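Local coordinates for protein BIFUNCTIONAL PROTEIN Proline utilization A (PutA) (Corynebacterium freiburgense, PDB 5UX5) that probably couples two steps of proline catabolism, oxidising proline at an FAD site and then the resulting semialdehyde to glutamate with NAD in an aldehyde dehydrogenase domain, at residues P973-Y978 with F1055-A1060; H1013-A1018 with G1036-D1041; F281-A286 with R339-N344; M10-R15 with M334-R339. All blocks are in the same frame, centred on the assembly; numbering follows the deposited sequence.

Contact 1: residues P973-Y978 with F1055-A1060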
# COMPACT_ATOMS: atom_id res chain seq x y z
N PRO A 973 -22.12 9.13 -14.39
CA PRO A 973 -22.69 10.01 -15.43
C PRO A 973 -22.03 11.37 -15.40
O PRO A 973 -21.80 11.94 -14.33
CB PRO A 973 -24.17 10.10 -15.04
CG PRO A 973 -24.16 9.94 -13.59
CD PRO A 973 -23.06 8.94 -13.28
N LEU A 974 -21.68 11.87 -16.60
CA LEU A 974 -21.34 13.28 -16.78
C LEU A 974 -22.61 14.12 -16.70
O LEU A 974 -23.57 13.85 -17.41
CB LEU A 974 -20.65 13.50 -18.11
CG LEU A 974 -20.27 14.92 -18.50
CD1 LEU A 974 -18.97 15.28 -17.85
CD2 LEU A 974 -20.18 15.10 -20.02
N GLU A 975 -22.61 15.13 -15.83
CA GLU A 975 -23.83 15.90 -15.55
C GLU A 975 -24.27 16.76 -16.73
O GLU A 975 -25.45 16.77 -17.10
CB GLU A 975 -23.62 16.78 -14.32
CG GLU A 975 -23.25 15.99 -13.06
CD GLU A 975 -23.01 16.89 -11.86
OE1 GLU A 975 -23.61 17.99 -11.81
OE2 GLU A 975 -22.20 16.49 -10.98
N THR A 976 -23.34 17.52 -17.33
CA THR A 976 -23.67 18.47 -18.38
C THR A 976 -22.68 18.33 -19.52
O THR A 976 -21.47 18.37 -19.30
CB THR A 976 -23.61 19.91 -17.86
OG1 THR A 976 -24.49 20.08 -16.73
CG2 THR A 976 -24.04 20.85 -18.96
N LEU A 977 -23.22 18.24 -20.74
CA LEU A 977 -22.45 18.25 -21.98
C LEU A 977 -22.87 19.43 -22.84
O LEU A 977 -24.06 19.67 -23.03
CB LEU A 977 -22.60 16.93 -22.75
CG LEU A 977 -21.77 16.86 -24.03
CD1 LEU A 977 -20.32 16.93 -23.69
CD2 LEU A 977 -22.02 15.59 -24.79
N TYR A 978 -21.90 20.20 -23.31
CA TYR A 978 -22.14 21.32 -24.21
C TYR A 978 -22.01 20.87 -25.66
O TYR A 978 -21.14 20.05 -25.99
CB TYR A 978 -21.16 22.47 -23.91
CG TYR A 978 -21.50 23.19 -22.62
CD1 TYR A 978 -22.45 24.20 -22.61
CD2 TYR A 978 -20.87 22.85 -21.42
CE1 TYR A 978 -22.78 24.86 -21.45
CE2 TYR A 978 -21.19 23.53 -20.22
CZ TYR A 978 -22.15 24.53 -20.25
OH TYR A 978 -22.49 25.22 -19.10
N PHE A 1055 -20.02 10.79 -22.40
CA PHE A 1055 -21.11 11.05 -21.47
C PHE A 1055 -20.84 10.50 -20.08
O PHE A 1055 -21.74 10.54 -19.22
CB PHE A 1055 -22.40 10.47 -22.03
CG PHE A 1055 -22.87 11.18 -23.28
CD1 PHE A 1055 -22.24 10.95 -24.50
CD2 PHE A 1055 -23.91 12.08 -23.23
CE1 PHE A 1055 -22.65 11.61 -25.64
CE2 PHE A 1055 -24.34 12.73 -24.38
CZ PHE A 1055 -23.70 12.50 -25.59
N LEU A 1056 -19.62 10.00 -19.82
CA LEU A 1056 -19.30 9.25 -18.61
C LEU A 1056 -17.95 9.67 -18.02
O LEU A 1056 -16.99 10.00 -18.74
CB LEU A 1056 -19.27 7.74 -18.89
CG LEU A 1056 -20.58 7.11 -19.40
CD1 LEU A 1056 -20.29 5.76 -19.99
CD2 LEU A 1056 -21.61 7.01 -18.29
N LYS A 1057 -17.86 9.61 -16.71
CA LYS A 1057 -16.62 9.84 -15.99
C LYS A 1057 -16.17 8.53 -15.36
O LYS A 1057 -16.89 7.94 -14.54
CB LYS A 1057 -16.84 10.90 -14.91
CG LYS A 1057 -17.25 12.28 -15.38
CD LYS A 1057 -17.42 13.19 -14.17
CE LYS A 1057 -18.50 12.63 -13.26
NZ LYS A 1057 -19.07 13.61 -12.28
N GLU A 1058 -14.97 8.08 -15.71
CA GLU A 1058 -14.47 6.84 -15.15
C GLU A 1058 -14.16 7.03 -13.67
O GLU A 1058 -13.80 8.14 -13.24
CB GLU A 1058 -13.22 6.39 -15.90
CG GLU A 1058 -13.45 6.16 -17.38
CD GLU A 1058 -12.20 5.78 -18.15
OE1 GLU A 1058 -12.29 5.61 -19.40
OE2 GLU A 1058 -11.13 5.68 -17.52
N GLN A 1059 -14.32 5.96 -12.88
CA GLN A 1059 -14.03 6.01 -11.45
C GLN A 1059 -13.60 4.66 -10.88
O GLN A 1059 -14.24 3.64 -11.15
CB GLN A 1059 -15.25 6.50 -10.65
CG GLN A 1059 -15.06 6.53 -9.15
CD GLN A 1059 -16.31 6.94 -8.41
OE1 GLN A 1059 -17.33 6.26 -8.46
NE2 GLN A 1059 -16.22 8.06 -7.68
N ALA A 1060 -12.57 4.68 -10.04
CA ALA A 1060 -12.10 3.51 -9.31
C ALA A 1060 -12.48 3.63 -7.84
O ALA A 1060 -12.19 4.65 -7.22
CB ALA A 1060 -10.59 3.36 -9.43
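The Phe1055 ring takes a methyl group over one face: Leu977 CD2 stands 4.0 Å from the ring centroid, 27° off the ring normal, and its nearest ring atom is Phe1055 CZ at 3.6 Å. This is a CH-pi contact made with the outer part of the ring, and the two side chains cross at about a right angle. Leu977 reaches it with CG anti to its backbone N, while Phe1055 swings its ring away from the carbonyl carbon, to the side of its own N. Where the backbones meet, Pro973 and Leu1056 form an antiparallel non-hydrogen-bonded pair, CA to CA 4.7 Å, whose side chains diverge. One hydrogen bond follows it, Leu974 N to Phe1055 O at 2.9 Å, almost straight at the hydrogen (163°) although the donor stands above the carbonyl plane. Lys1057 bends at chi3 (-60°), which lays CE 3.5 Å from Pro973 O. Its NZ remains 4.4 Å from Glu975 OE2, too far for a salt bridge, though the opposite charges may still attract; the ammonium also has a cation-pi partner in Trp890. The bridge and the backbone bond join strand 965-980 edge to edge with the start of strand 1056-1064. Helix 984-997 packs on Phe1055 through Leu990, Ala993 and Thr997, and strand 1015-1018 flanks Leu974 and Leu977 through Arg1015.

Contact 2: residues H1013-A1018 with G1036-D1041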
# COMPACT_ATOMS: atom_id res chain seq x y z
N HIS A 1013 -13.38 23.22 -17.19
CA HIS A 1013 -13.37 21.75 -17.26
C HIS A 1013 -14.62 21.16 -17.90
O HIS A 1013 -14.94 19.99 -17.70
CB HIS A 1013 -13.13 21.15 -15.88
CG HIS A 1013 -12.03 21.84 -15.15
ND1 HIS A 1013 -12.25 22.63 -14.04
CD2 HIS A 1013 -10.71 21.96 -15.44
CE1 HIS A 1013 -11.10 23.16 -13.64
NE2 HIS A 1013 -10.16 22.79 -14.49
N SER A 1014 -15.31 21.95 -18.73
CA SER A 1014 -16.45 21.46 -19.47
C SER A 1014 -16.00 20.54 -20.60
O SER A 1014 -14.86 20.57 -21.06
CB SER A 1014 -17.25 22.62 -20.03
OG SER A 1014 -17.64 23.48 -18.99
N ARG A 1015 -16.94 19.72 -21.05
CA ARG A 1015 -16.78 18.94 -22.26
C ARG A 1015 -17.72 19.52 -23.31
O ARG A 1015 -18.89 19.77 -23.02
CB ARG A 1015 -17.11 17.45 -22.02
CG ARG A 1015 -16.09 16.62 -21.25
CD ARG A 1015 -16.58 15.21 -21.09
NE ARG A 1015 -15.74 14.39 -20.22
CZ ARG A 1015 -16.04 13.15 -19.84
NH1 ARG A 1015 -17.18 12.58 -20.22
NH2 ARG A 1015 -15.23 12.46 -19.05
N ILE A 1016 -17.20 19.78 -24.51
CA ILE A 1016 -17.97 20.43 -25.57
C ILE A 1016 -17.96 19.50 -26.77
O ILE A 1016 -16.89 19.18 -27.30
CB ILE A 1016 -17.39 21.80 -25.93
CG1 ILE A 1016 -17.39 22.71 -24.71
CG2 ILE A 1016 -18.19 22.44 -26.96
CD1 ILE A 1016 -16.26 23.72 -24.74
N ARG A 1017 -19.15 19.01 -27.15
CA ARG A 1017 -19.29 18.11 -28.29
C ARG A 1017 -19.58 18.90 -29.56
O ARG A 1017 -20.48 19.75 -29.58
CB ARG A 1017 -20.40 17.08 -28.06
CG ARG A 1017 -20.39 15.91 -29.03
CD ARG A 1017 -19.15 15.06 -28.83
NE ARG A 1017 -19.13 13.83 -29.62
CZ ARG A 1017 -18.54 13.70 -30.81
NH1 ARG A 1017 -17.92 14.71 -31.39
NH2 ARG A 1017 -18.58 12.52 -31.43
N ALA A 1018 -18.82 18.62 -30.62
CA ALA A 1018 -18.99 19.27 -31.91
C ALA A 1018 -19.91 18.44 -32.79
O ALA A 1018 -19.68 17.23 -32.96
CB ALA A 1018 -17.65 19.46 -32.61
N GLY A 1036 -9.29 24.91 -19.30
CA GLY A 1036 -9.13 23.46 -19.24
C GLY A 1036 -10.32 22.60 -19.67
O GLY A 1036 -10.42 21.45 -19.23
N SER A 1037 -11.21 23.12 -20.50
CA SER A 1037 -12.28 22.33 -21.10
C SER A 1037 -11.75 21.58 -22.34
O SER A 1037 -10.62 21.80 -22.80
CB SER A 1037 -13.46 23.23 -21.47
OG SER A 1037 -13.92 23.99 -20.37
N VAL A 1038 -12.58 20.70 -22.89
CA VAL A 1038 -12.16 19.88 -24.02
C VAL A 1038 -13.24 19.91 -25.10
O VAL A 1038 -14.41 19.63 -24.84
CB VAL A 1038 -11.83 18.44 -23.58
CG1 VAL A 1038 -13.00 17.78 -22.90
CG2 VAL A 1038 -11.37 17.61 -24.77
N VAL A 1039 -12.84 20.28 -26.30
CA VAL A 1039 -13.72 20.32 -27.44
C VAL A 1039 -13.59 18.97 -28.13
O VAL A 1039 -12.53 18.65 -28.67
CB VAL A 1039 -13.34 21.48 -28.39
CG1 VAL A 1039 -14.15 21.44 -29.66
CG2 VAL A 1039 -13.49 22.81 -27.69
N ILE A 1040 -14.64 18.15 -28.06
CA ILE A 1040 -14.68 16.83 -28.68
C ILE A 1040 -15.15 17.02 -30.13
O ILE A 1040 -16.34 17.22 -30.39
CB ILE A 1040 -15.58 15.88 -27.90
CG1 ILE A 1040 -15.12 15.85 -26.42
CG2 ILE A 1040 -15.64 14.53 -28.54
CD1 ILE A 1040 -16.17 15.35 -25.42
N ASP A 1041 -14.21 16.99 -31.07
CA ASP A 1041 -14.52 17.48 -32.41
C ASP A 1041 -14.41 16.41 -33.49
O ASP A 1041 -14.39 16.75 -34.69
CB ASP A 1041 -13.64 18.69 -32.77
CG ASP A 1041 -12.14 18.39 -32.75
OD1 ASP A 1041 -11.72 17.20 -32.76
OD2 ASP A 1041 -11.38 19.37 -32.80
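Strands 1015-1018 and 1038-1040 run parallel, their short axes 4.6 Å apart and 24° from exact alignment, as the two strands of a beta-alpha-beta unit whose connecting element is helix 1026-1035, in keeping with a Rossmann-like fold. The backbone ladder alternates: Val1038 N gives to Ser1014 O, Ile1016 N to Val1038 O at 2.8 Å, Ile1040 N to Ile1016 O, and Ala1018 N to Ile1040 O at 2.9 Å. Gly1036, the first residue past the helix, has positive phi, and Ser1037 then extends the ladder with its side chain, OG accepting from Ser1014 N at 3.0 Å while also bonded to Asn1035. Ile1016 and Val1039 share the sheet face that packs on Ile1028 of the helix, Ile1016 CD1 meeting Val1039 CG2 at 4.1 Å. The other face carries Arg1015, Val1038, Arg1017 and Ile1040. There Arg1015 and Val1038 lie side by side, and the extended arginine runs on to Leu1056 O. Arg1017, bent at chi2 (66°), crosses Ile1040 so that Ile1040 CG2 sits over one face of the guanidinium, whose NH2 forms a salt bridge with Glu1051. Ile1040 O serves two donors, Ala1018 N in its carbonyl plane and Arg1017 NH1, 3.1 Å away and well above that plane.

Contact 3: residues F281-A286 with R339-N344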
# COMPACT_ATOMS: atom_id res chain seq x y z
N PHE A 281 23.96 -20.45 18.53
CA PHE A 281 24.26 -19.22 19.27
C PHE A 281 24.38 -19.51 20.77
O PHE A 281 25.29 -19.00 21.44
CB PHE A 281 23.19 -18.16 19.01
CG PHE A 281 23.32 -16.98 19.90
CD1 PHE A 281 24.30 -16.03 19.66
CD2 PHE A 281 22.54 -16.85 21.03
CE1 PHE A 281 24.47 -14.95 20.50
CE2 PHE A 281 22.71 -15.77 21.87
CZ PHE A 281 23.67 -14.82 21.61
N ALA A 282 23.46 -20.30 21.30
CA ALA A 282 23.52 -20.66 22.71
C ALA A 282 24.78 -21.45 23.05
O ALA A 282 25.28 -21.36 24.18
CB ALA A 282 22.27 -21.46 23.08
N LYS A 283 25.29 -22.25 22.11
CA LYS A 283 26.54 -22.96 22.36
C LYS A 283 27.72 -21.99 22.36
O LYS A 283 28.63 -22.08 23.20
CB LYS A 283 26.73 -24.06 21.32
CG LYS A 283 25.73 -25.19 21.43
CD LYS A 283 25.86 -26.12 20.24
CE LYS A 283 24.92 -27.30 20.36
NZ LYS A 283 25.10 -28.26 19.22
N ARG A 284 27.72 -21.05 21.42
CA ARG A 284 28.74 -20.02 21.37
C ARG A 284 28.71 -19.17 22.64
O ARG A 284 29.76 -18.84 23.20
CB ARG A 284 28.51 -19.20 20.09
CG ARG A 284 29.49 -18.07 19.77
CD ARG A 284 28.85 -17.07 18.75
NE ARG A 284 29.10 -15.68 19.14
CZ ARG A 284 28.34 -14.64 18.81
NH1 ARG A 284 27.25 -14.81 18.08
NH2 ARG A 284 28.68 -13.43 19.23
N ARG A 285 27.50 -18.87 23.15
CA ARG A 285 27.39 -18.04 24.35
C ARG A 285 27.91 -18.77 25.57
O ARG A 285 28.73 -18.23 26.32
CB ARG A 285 25.95 -17.62 24.59
CG ARG A 285 25.80 -16.41 25.48
CD ARG A 285 24.37 -16.20 25.87
NE ARG A 285 24.10 -14.90 26.47
CZ ARG A 285 23.17 -14.69 27.39
NH1 ARG A 285 22.98 -13.47 27.87
NH2 ARG A 285 22.44 -15.70 27.85
N ALA A 286 27.43 -19.99 25.79
CA ALA A 286 27.91 -20.78 26.92
C ALA A 286 29.42 -20.88 26.92
O ALA A 286 30.06 -20.71 27.95
CB ALA A 286 27.30 -22.18 26.89
N ARG A 339 16.93 -31.91 23.68
CA ARG A 339 18.01 -32.88 23.71
C ARG A 339 19.05 -32.41 24.70
O ARG A 339 19.12 -31.21 25.02
CB ARG A 339 18.71 -33.02 22.35
CG ARG A 339 17.77 -33.16 21.28
CD ARG A 339 18.43 -33.56 20.00
NE ARG A 339 17.32 -33.87 19.13
CZ ARG A 339 17.35 -34.69 18.12
NH1 ARG A 339 18.47 -35.33 17.82
NH2 ARG A 339 16.25 -34.88 17.41
N PRO A 340 19.92 -33.31 25.15
CA PRO A 340 21.07 -32.86 25.95
C PRO A 340 22.05 -32.04 25.14
O PRO A 340 22.68 -31.12 25.68
CB PRO A 340 21.68 -34.17 26.47
CG PRO A 340 20.59 -35.15 26.39
CD PRO A 340 19.75 -34.76 25.20
N GLU A 341 22.15 -32.30 23.83
CA GLU A 341 23.02 -31.49 22.98
C GLU A 341 22.73 -29.99 23.14
O GLU A 341 23.64 -29.16 23.03
CB GLU A 341 22.85 -31.92 21.51
CG GLU A 341 23.64 -31.06 20.54
CD GLU A 341 23.54 -31.50 19.09
OE1 GLU A 341 24.21 -30.85 18.25
OE2 GLU A 341 22.82 -32.49 18.79
N HIS A 342 21.47 -29.63 23.38
CA HIS A 342 21.07 -28.23 23.49
C HIS A 342 20.65 -27.86 24.91
O HIS A 342 19.66 -27.16 25.12
CB HIS A 342 19.94 -27.92 22.50
CG HIS A 342 20.28 -28.25 21.07
ND1 HIS A 342 21.36 -27.70 20.42
CD2 HIS A 342 19.68 -29.08 20.18
CE1 HIS A 342 21.41 -28.18 19.18
NE2 HIS A 342 20.40 -29.02 19.01
N GLU A 343 21.42 -28.30 25.91
CA GLU A 343 21.15 -27.92 27.30
C GLU A 343 21.10 -26.41 27.50
O GLU A 343 20.44 -25.94 28.44
CB GLU A 343 22.20 -28.53 28.24
N ASN A 344 21.72 -25.62 26.63
CA ASN A 344 21.76 -24.19 26.84
C ASN A 344 20.53 -23.46 26.31
O ASN A 344 20.39 -22.25 26.55
CB ASN A 344 23.02 -23.62 26.21
CG ASN A 344 24.24 -24.02 26.99
OD1 ASN A 344 24.27 -23.84 28.20
ND2 ASN A 344 25.26 -24.57 26.32
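In the proline dehydrogenase TIM barrel, helix 271-287 packs here against the loop that leads from helix 323-337 into strand 345-350. Such helix-to-strand loops lie at the N-terminal ends of the barrel strands, the end away from the catalytic face in TIM barrels generally. The contact has two parts. In the first, Asn344, just before the strand, points at the helix and lies along the two alanines that are one turn apart. Its CB meets Ala282 CB at 3.9 Å, and its amide end, with CG anti to the carbonyl carbon, rests on Ala286, ND2 lying 3.2 Å from Ala286 CB. The backbone of Asn344 is meanwhile hydrogen-bonded to Ile293 of the adjacent barrel strand, so the asparagine joins helix and sheet. In the second part, Lys283 extends fully beyond CG and spans the gap to the loop. Its NZ forms a salt bridge with Glu341 OE1 at 2.9 Å, approaching on the anti lone pair, away from the other carboxylate oxygen. Glu341 is also extended, with CG anti to its backbone N, and the two chains cross obliquely. On the way, Lys283 CE passes 3.6 Å from His342 ND1, while Glu341 CG lies over one face of the imidazole, 3.9 Å above its plane and offset toward the rim. The ring of Tyr336 also meets this histidine, nearly parallel to it. With Glu341 exposed to solvent and its less basic lone pair in use, the salt bridge is probably modest in strength, and the nearby ammonium would tend to disfavour protonation of His342.

Contact 4: residues M10-R15 with M334-R339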
# COMPACT_ATOMS: atom_id res chain seq x y z
N MET A 10 20.74 -35.80 8.27
CA MET A 10 20.60 -34.97 9.46
C MET A 10 20.52 -35.86 10.68
O MET A 10 19.58 -36.64 10.83
CB MET A 10 19.37 -34.08 9.35
CG MET A 10 19.41 -33.13 8.16
SD MET A 10 21.04 -32.39 7.92
CE MET A 10 20.90 -30.88 8.89
N SER A 11 21.51 -35.72 11.56
CA SER A 11 21.63 -36.48 12.81
C SER A 11 20.60 -36.08 13.87
O SER A 11 20.50 -36.76 14.90
CB SER A 11 23.04 -36.29 13.36
OG SER A 11 23.19 -34.96 13.86
N TYR A 12 19.83 -35.01 13.65
CA TYR A 12 18.77 -34.72 14.61
C TYR A 12 17.54 -35.61 14.41
O TYR A 12 16.75 -35.76 15.35
CB TYR A 12 18.38 -33.23 14.53
CG TYR A 12 18.00 -32.66 13.16
CD1 TYR A 12 16.74 -32.89 12.62
CD2 TYR A 12 18.88 -31.86 12.44
CE1 TYR A 12 16.37 -32.37 11.37
CE2 TYR A 12 18.51 -31.32 11.18
CZ TYR A 12 17.26 -31.58 10.65
OH TYR A 12 16.88 -31.07 9.40
N ILE A 13 17.35 -36.23 13.24
CA ILE A 13 16.18 -37.08 13.03
C ILE A 13 16.31 -38.37 13.84
O ILE A 13 17.40 -38.92 14.00
CB ILE A 13 15.98 -37.39 11.54
CG1 ILE A 13 15.98 -36.12 10.73
CG2 ILE A 13 14.67 -38.12 11.32
CD1 ILE A 13 15.62 -36.39 9.28
N ASN A 14 15.19 -38.84 14.38
CA ASN A 14 15.13 -40.05 15.19
C ASN A 14 13.67 -40.48 15.29
O ASN A 14 12.77 -39.80 14.79
CB ASN A 14 15.68 -39.80 16.58
CG ASN A 14 14.86 -38.78 17.29
OD1 ASN A 14 13.88 -39.11 17.96
ND2 ASN A 14 15.17 -37.52 17.06
N ARG A 15 13.43 -41.56 16.05
CA ARG A 15 12.09 -42.13 16.14
C ARG A 15 11.50 -42.07 17.55
O ARG A 15 10.60 -42.86 17.86
CB ARG A 15 12.09 -43.57 15.61
CG ARG A 15 12.64 -43.72 14.21
CD ARG A 15 11.69 -44.42 13.25
NE ARG A 15 10.94 -45.51 13.88
CZ ARG A 15 9.71 -45.87 13.51
NH1 ARG A 15 9.07 -45.22 12.52
NH2 ARG A 15 9.10 -46.88 14.15
N MET A 334 10.22 -28.87 18.51
CA MET A 334 10.29 -29.48 19.82
C MET A 334 11.30 -30.63 19.83
O MET A 334 12.21 -30.68 20.67
CB MET A 334 8.89 -29.96 20.18
CG MET A 334 8.68 -30.56 21.49
SD MET A 334 6.96 -31.04 21.41
CE MET A 334 7.10 -32.34 20.23
N ASP A 335 11.15 -31.53 18.87
CA ASP A 335 12.02 -32.69 18.72
C ASP A 335 13.49 -32.30 18.71
O ASP A 335 14.33 -32.95 19.35
CB ASP A 335 11.64 -33.37 17.41
CG ASP A 335 12.01 -34.82 17.36
OD1 ASP A 335 13.16 -35.18 17.71
OD2 ASP A 335 11.13 -35.59 16.92
N TYR A 336 13.83 -31.26 17.96
CA TYR A 336 15.22 -30.89 17.74
C TYR A 336 15.85 -30.33 19.01
O TYR A 336 17.02 -30.61 19.31
CB TYR A 336 15.29 -29.87 16.60
CG TYR A 336 16.65 -29.27 16.28
CD1 TYR A 336 17.20 -28.25 17.05
CD2 TYR A 336 17.34 -29.67 15.14
CE1 TYR A 336 18.43 -27.69 16.73
CE2 TYR A 336 18.57 -29.11 14.81
CZ TYR A 336 19.11 -28.13 15.61
OH TYR A 336 20.33 -27.59 15.26
N ILE A 337 15.09 -29.55 19.77
CA ILE A 337 15.68 -28.66 20.76
C ILE A 337 15.70 -29.33 22.13
O ILE A 337 16.57 -29.02 22.96
CB ILE A 337 14.92 -27.31 20.78
CG1 ILE A 337 15.79 -26.18 21.30
CG2 ILE A 337 13.65 -27.41 21.58
CD1 ILE A 337 16.99 -25.95 20.44
N LEU A 338 14.77 -30.26 22.38
CA LEU A 338 14.70 -30.98 23.65
C LEU A 338 15.63 -32.20 23.66
O LEU A 338 15.21 -33.36 23.72
CB LEU A 338 13.26 -31.39 23.95
CG LEU A 338 12.43 -30.31 24.61
CD1 LEU A 338 11.07 -30.88 24.91
CD2 LEU A 338 13.11 -29.80 25.88
N ARG A 339 16.93 -31.91 23.68
CA ARG A 339 18.01 -32.88 23.71
C ARG A 339 19.05 -32.41 24.70
O ARG A 339 19.12 -31.21 25.02
CB ARG A 339 18.71 -33.02 22.35
CG ARG A 339 17.77 -33.16 21.28
CD ARG A 339 18.43 -33.56 20.00
NE ARG A 339 17.32 -33.87 19.13
CZ ARG A 339 17.35 -34.69 18.12
NH1 ARG A 339 18.47 -35.33 17.82
NH2 ARG A 339 16.25 -34.88 17.41
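Tyr12 CG stands in the crowded position between backbone N and carbonyl carbon (chi1 53°), and Tyr336 CG is anti to its N, so the two rings meet obliquely where the N-terminal segment docks on helix 323-337 of the TIM barrel. Tyr12 belongs to a type I beta turn, Met10 to Ile13. The edge of Tyr336 approaches the face of Tyr12 in an offset edge-to-face pair, centroids 5.3 Å apart and planes at 61°, with Tyr336 CD2 3.6 Å from Tyr12 CG. Met10 CB covers the opposite face of Tyr12, near its rim, and Phe272 meets the ring edge-to-face. Arg339 turns its extended chain back over the last turn of the helix, where NE donates in plane to a lone pair of Asp335 O at 3.1 Å, and Tyr12 CB lies over one guanidinium face. The position of its NH2 is less certain, being modelled too near Tyr12 O. Asp335 also forms salt bridges with Arg367 through OD1 and Arg451 through OD2. Asn14, whose OD1 takes the backbone N of Asp16 at the start of helix 16-31, meets Asp335 tip to tip: ND2 donates to the syn lone pair of Asp335 OD1 at 3.2 Å, nearly straight at 165°.

The four contacts fall into two pairs on opposite sides of the chain's centre, the centres of contacts 1 and 3 being 70 Å apart. Contacts 1 and 2 belong to the C-terminal part and touch: strand 965-980 neighbours strand 1015-1018, with Tyr978 O 2.5 Å from Arg1017 N in a probable hydrogen bond and Leu974 CD2 packed 3.8 Å from Arg1015 CD. Gly1036 of contact 2 lies about 14 Å from the bound NAD. Contacts 3 and 4, centres 14 Å apart, lie at the barrel that holds FAD, contact 4 adding the N-terminal segment to it. They share Arg339, their segments alternate along the chain, and His342 CD2 packs 3.2 Å from Tyr336 O.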